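Local coordinates for kelch domain-containing protein (PDB 5C92) that probably oxidises alcohols as a copper-dependent member of the galactose oxidase-like family, built on a Kelch-type beta-propeller, at residues W301-T306 with R332-T337. Numbering follows the deposited sequence.
Sequences WLFSDT and RNYHST. With CU1 (copper (I) ion), chain D.
Leu302 sets its CD2 methyl over the Tyr334 ring, 3.5 Å from CD2 to the centroid and 3° off the normal, a CH-pi contact that suits a branched aliphatic side chain. His335 CD2 lies over the opposite face, offset toward the rim. Chi1 of -166° swings the phenol away from its own backbone N, between Leu302 and His335, and its edge meets the Phe303 face in a T-shaped pair, planes at 86°. Phe303 also brings CE1 to within 3.5 Å of His335 CE1. The type II turn Asn333-Ser336 holds Tyr334 and His335 at its centre; Asn333 O accepts from Ser336 N and, because serine carries a hydroxyl, from Ser336 OG (2.8 Å). A water links Trp301 O, Ser304 N and Tyr334 N. His335 NE2 binds copper at 2.2 Å, alongside Tyr120 and His423; ND1 gives its hydrogen to Gly352 O, leaving the NE2 lone pair for the metal. Tyr334 OH is hydrogen-bonded to the hydroxyls of Tyr120 and Tyr245. The propeller loop between strands 291-294 and 313-316 thus meets the one leading into strand 336-340 beside the copper. Phe303 touches the ligand His335, Leu302 backs Tyr334 a layer further out, and together they probably restrict ring motion there.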
ATOM      1  N   TRP A 301      19.566  -3.210   8.770  1.00 27.16           N
ATOM      2  CA  TRP A 301      19.888  -4.611   8.830  1.00 25.67           C
ATOM      3  C   TRP A 301      18.553  -5.357   8.923  1.00 26.01           C
ATOM      4  O   TRP A 301      17.562  -4.802   9.438  1.00 25.63           O
ATOM      5  CB  TRP A 301      20.715  -4.924  10.104  1.00 24.90           C
ATOM      6  CG  TRP A 301      21.967  -4.167  10.229  1.00 23.86           C
ATOM      7  CD1 TRP A 301      22.282  -3.271  11.204  1.00 30.16           C
ATOM      8  CD2 TRP A 301      23.119  -4.257   9.377  1.00 22.40           C
ATOM      9  NE1 TRP A 301      23.548  -2.770  10.991  1.00 27.80           N
ATOM     10  CE2 TRP A 301      24.083  -3.373   9.879  1.00 26.28           C
ATOM     11  CE3 TRP A 301      23.434  -5.022   8.254  1.00 27.19           C
ATOM     12  CZ2 TRP A 301      25.351  -3.219   9.284  1.00 26.13           C
ATOM     13  CZ3 TRP A 301      24.675  -4.819   7.625  1.00 27.43           C
ATOM     14  CH2 TRP A 301      25.623  -3.991   8.188  1.00 26.37           C
ATOM     15  N   LEU A 302      18.575  -6.628   8.523  1.00 20.45           N
ATOM     16  CA  LEU A 302      17.404  -7.490   8.551  1.00 22.87           C
ATOM     17  C   LEU A 302      17.278  -8.187   9.903  1.00 23.91           C
ATOM     18  O   LEU A 302      18.253  -8.372  10.629  1.00 26.50           O
ATOM     19  CB  LEU A 302      17.526  -8.498   7.459  1.00 24.15           C
ATOM     20  CG  LEU A 302      17.821  -7.954   6.066  1.00 27.20           C
ATOM     21  CD1 LEU A 302      17.585  -9.089   5.078  1.00 29.10           C
ATOM     22  CD2 LEU A 302      16.968  -6.742   5.679  1.00 27.29           C
ATOM     23  N   PHE A 303      16.058  -8.472  10.310  1.00 23.45           N
ATOM     24  CA  PHE A 303      15.832  -9.233  11.529  1.00 24.43           C
ATOM     25  C   PHE A 303      16.515  -8.640  12.717  1.00 25.22           C
ATOM     26  O   PHE A 303      17.151  -9.323  13.478  1.00 27.67           O
ATOM     27  CB  PHE A 303      16.263 -10.692  11.314  1.00 27.07           C
ATOM     28  CG  PHE A 303      15.753 -11.274  10.022  1.00 25.73           C
ATOM     29  CD1 PHE A 303      14.419 -11.493   9.826  1.00 24.70           C
ATOM     30  CD2 PHE A 303      16.630 -11.609   9.001  1.00 29.26           C
ATOM     31  CE1 PHE A 303      13.948 -11.991   8.615  1.00 27.76           C
ATOM     32  CE2 PHE A 303      16.173 -12.117   7.783  1.00 30.21           C
ATOM     33  CZ  PHE A 303      14.813 -12.292   7.575  1.00 28.39           C
ATOM     34  N   SER A 304      16.391  -7.335  12.877  1.00 21.24           N
ATOM     35  CA  SER A 304      17.096  -6.641  13.910  1.00 21.46           C
ATOM     36  C   SER A 304      16.235  -5.540  14.478  1.00 24.16           C
ATOM     37  O   SER A 304      15.643  -4.759  13.706  1.00 26.96           O
ATOM     38  CB  SER A 304      18.360  -5.994  13.302  1.00 24.22           C
ATOM     39  OG  SER A 304      18.953  -5.034  14.186  1.00 25.84           O
ATOM     40  N   ASP A 305      16.250  -5.417  15.790  1.00 21.54           N
ATOM     41  CA  ASP A 305      15.602  -4.328  16.478  1.00 25.63           C
ATOM     42  C   ASP A 305      16.513  -3.139  16.803  1.00 26.54           C
ATOM     43  O   ASP A 305      16.113  -2.283  17.585  1.00 23.50           O
ATOM     44  CB  ASP A 305      15.026  -4.844  17.796  1.00 26.63           C
ATOM     45  CG  ASP A 305      13.774  -5.679  17.594  1.00 28.19           C
ATOM     46  OD1 ASP A 305      13.249  -5.751  16.467  1.00 29.10           O
ATOM     47  OD2 ASP A 305      13.347  -6.343  18.556  1.00 35.28           O
ATOM     48  N   THR A 306      17.706  -3.080  16.204  1.00 25.90           N
ATOM     49  CA  THR A 306      18.660  -1.998  16.474  1.00 24.36           C
ATOM     50  C   THR A 306      18.219  -0.688  15.781  1.00 27.67           C
ATOM     51  O   THR A 306      17.401  -0.722  14.869  1.00 24.93           O
ATOM     52  CB  THR A 306      20.090  -2.386  15.986  1.00 29.15           C
ATOM     53  OG1 THR A 306      20.046  -2.726  14.593  1.00 23.81           O
ATOM     54  CG2 THR A 306      20.619  -3.624  16.750  1.00 26.65           C
ATOM     55  N   ARG A 332       9.551  -1.379  14.751  1.00 20.02           N
ATOM     56  CA  ARG A 332       8.789  -1.782  13.606  1.00 19.67           C
ATOM     57  C   ARG A 332       9.732  -1.614  12.454  1.00 22.42           C
ATOM     58  O   ARG A 332       9.694  -0.603  11.696  1.00 18.93           O
ATOM     59  CB  ARG A 332       7.501  -0.953  13.442  1.00 20.55           C
ATOM     60  CG  ARG A 332       6.482  -1.014  14.587  1.00 23.80           C
ATOM     61  CD  ARG A 332       5.891  -2.413  14.770  1.00 24.75           C
ATOM     62  NE  ARG A 332       5.004  -2.435  15.927  1.00 27.30           N
ATOM     63  CZ  ARG A 332       4.717  -3.526  16.647  1.00 23.69           C
ATOM     64  NH1 ARG A 332       5.216  -4.725  16.296  1.00 29.72           N
ATOM     65  NH2 ARG A 332       3.912  -3.420  17.707  1.00 24.66           N
ATOM     66  N   ASN A 333      10.641  -2.587  12.354  1.00 18.46           N
ATOM     67  CA  ASN A 333      11.750  -2.486  11.395  1.00 20.08           C
ATOM     68  C   ASN A 333      11.468  -3.422  10.181  1.00 18.16           C
ATOM     69  O   ASN A 333      10.370  -3.423   9.648  1.00 18.40           O
ATOM     70  CB  ASN A 333      13.112  -2.764  12.040  1.00 19.57           C
ATOM     71  CG  ASN A 333      13.521  -1.743  13.108  1.00 19.61           C
ATOM     72  OD1 ASN A 333      14.445  -2.021  13.873  1.00 27.22           O
ATOM     73  ND2 ASN A 333      12.903  -0.584  13.149  1.00 16.54           N
ATOM     74  N   TYR A 334      12.437  -4.227   9.769  1.00 19.12           N
ATOM     75  CA  TYR A 334      12.232  -5.126   8.650  1.00 19.17           C
ATOM     76  C   TYR A 334      11.022  -6.004   8.910  1.00 17.32           C
ATOM     77  O   TYR A 334      10.915  -6.578   9.981  1.00 18.47           O
ATOM     78  CB  TYR A 334      13.438  -6.051   8.443  1.00 19.40           C
ATOM     79  CG  TYR A 334      13.449  -6.757   7.133  1.00 19.88           C
ATOM     80  CD1 TYR A 334      13.331  -6.041   5.935  1.00 21.08           C
ATOM     81  CD2 TYR A 334      13.637  -8.125   7.048  1.00 25.31           C
ATOM     82  CE1 TYR A 334      13.376  -6.679   4.707  1.00 24.19           C
ATOM     83  CE2 TYR A 334      13.723  -8.767   5.786  1.00 25.69           C
ATOM     84  CZ  TYR A 334      13.622  -8.024   4.637  1.00 23.73           C
ATOM     85  OH  TYR A 334      13.700  -8.606   3.410  1.00 28.82           O
ATOM     86  N   HIS A 335      10.259  -6.245   7.861  1.00 18.24           N
ATOM     87  CA  HIS A 335       9.008  -7.046   7.923  1.00 21.46           C
ATOM     88  C   HIS A 335       7.827  -6.475   8.759  1.00 21.24           C
ATOM     89  O   HIS A 335       6.933  -7.234   9.173  1.00 19.93           O
ATOM     90  CB  HIS A 335       9.334  -8.447   8.430  1.00 23.03           C
ATOM     91  CG  HIS A 335      10.013  -9.303   7.434  1.00 20.28           C
ATOM     92  ND1 HIS A 335      10.660 -10.459   7.791  1.00 26.41           N
ATOM     93  CD2 HIS A 335      10.139  -9.192   6.092  1.00 23.68           C
ATOM     94  CE1 HIS A 335      11.189 -11.012   6.715  1.00 24.05           C
ATOM     95  NE2 HIS A 335      10.857 -10.284   5.672  1.00 27.74           N
ATOM     96  N   SER A 336       7.891  -5.180   9.077  1.00 20.92           N
ATOM     97  CA  SER A 336       6.794  -4.449   9.687  1.00 19.93           C
ATOM     98  C   SER A 336       5.798  -4.017   8.626  1.00 20.71           C
ATOM     99  O   SER A 336       6.134  -3.916   7.435  1.00 21.01           O
ATOM    100  CB  SER A 336       7.309  -3.237  10.502  1.00 21.52           C
ATOM    101  OG  SER A 336       7.888  -2.186   9.712  1.00 19.88           O
ATOM    102  N   THR A 337       4.551  -3.774   9.040  1.00 20.57           N
ATOM    103  CA  THR A 337       3.471  -3.371   8.106  1.00 18.26           C
ATOM    104  C   THR A 337       2.623  -2.272   8.734  1.00 20.53           C
ATOM    105  O   THR A 337       2.652  -2.095   9.963  1.00 17.00           O
ATOM    106  CB  THR A 337       2.530  -4.547   7.764  1.00 20.46           C
ATOM    107  OG1 THR A 337       2.048  -5.160   8.982  1.00 20.25           O
ATOM    108  CG2 THR A 337       3.229  -5.562   6.894  1.00 19.40           C
TER
HETATM  109 CU   CU1 D 503      11.594 -10.472   3.600  0.75 43.18          CU
HETATM  110  O   HOH W   1      15.255  -5.096  11.033  1.00 18.59           O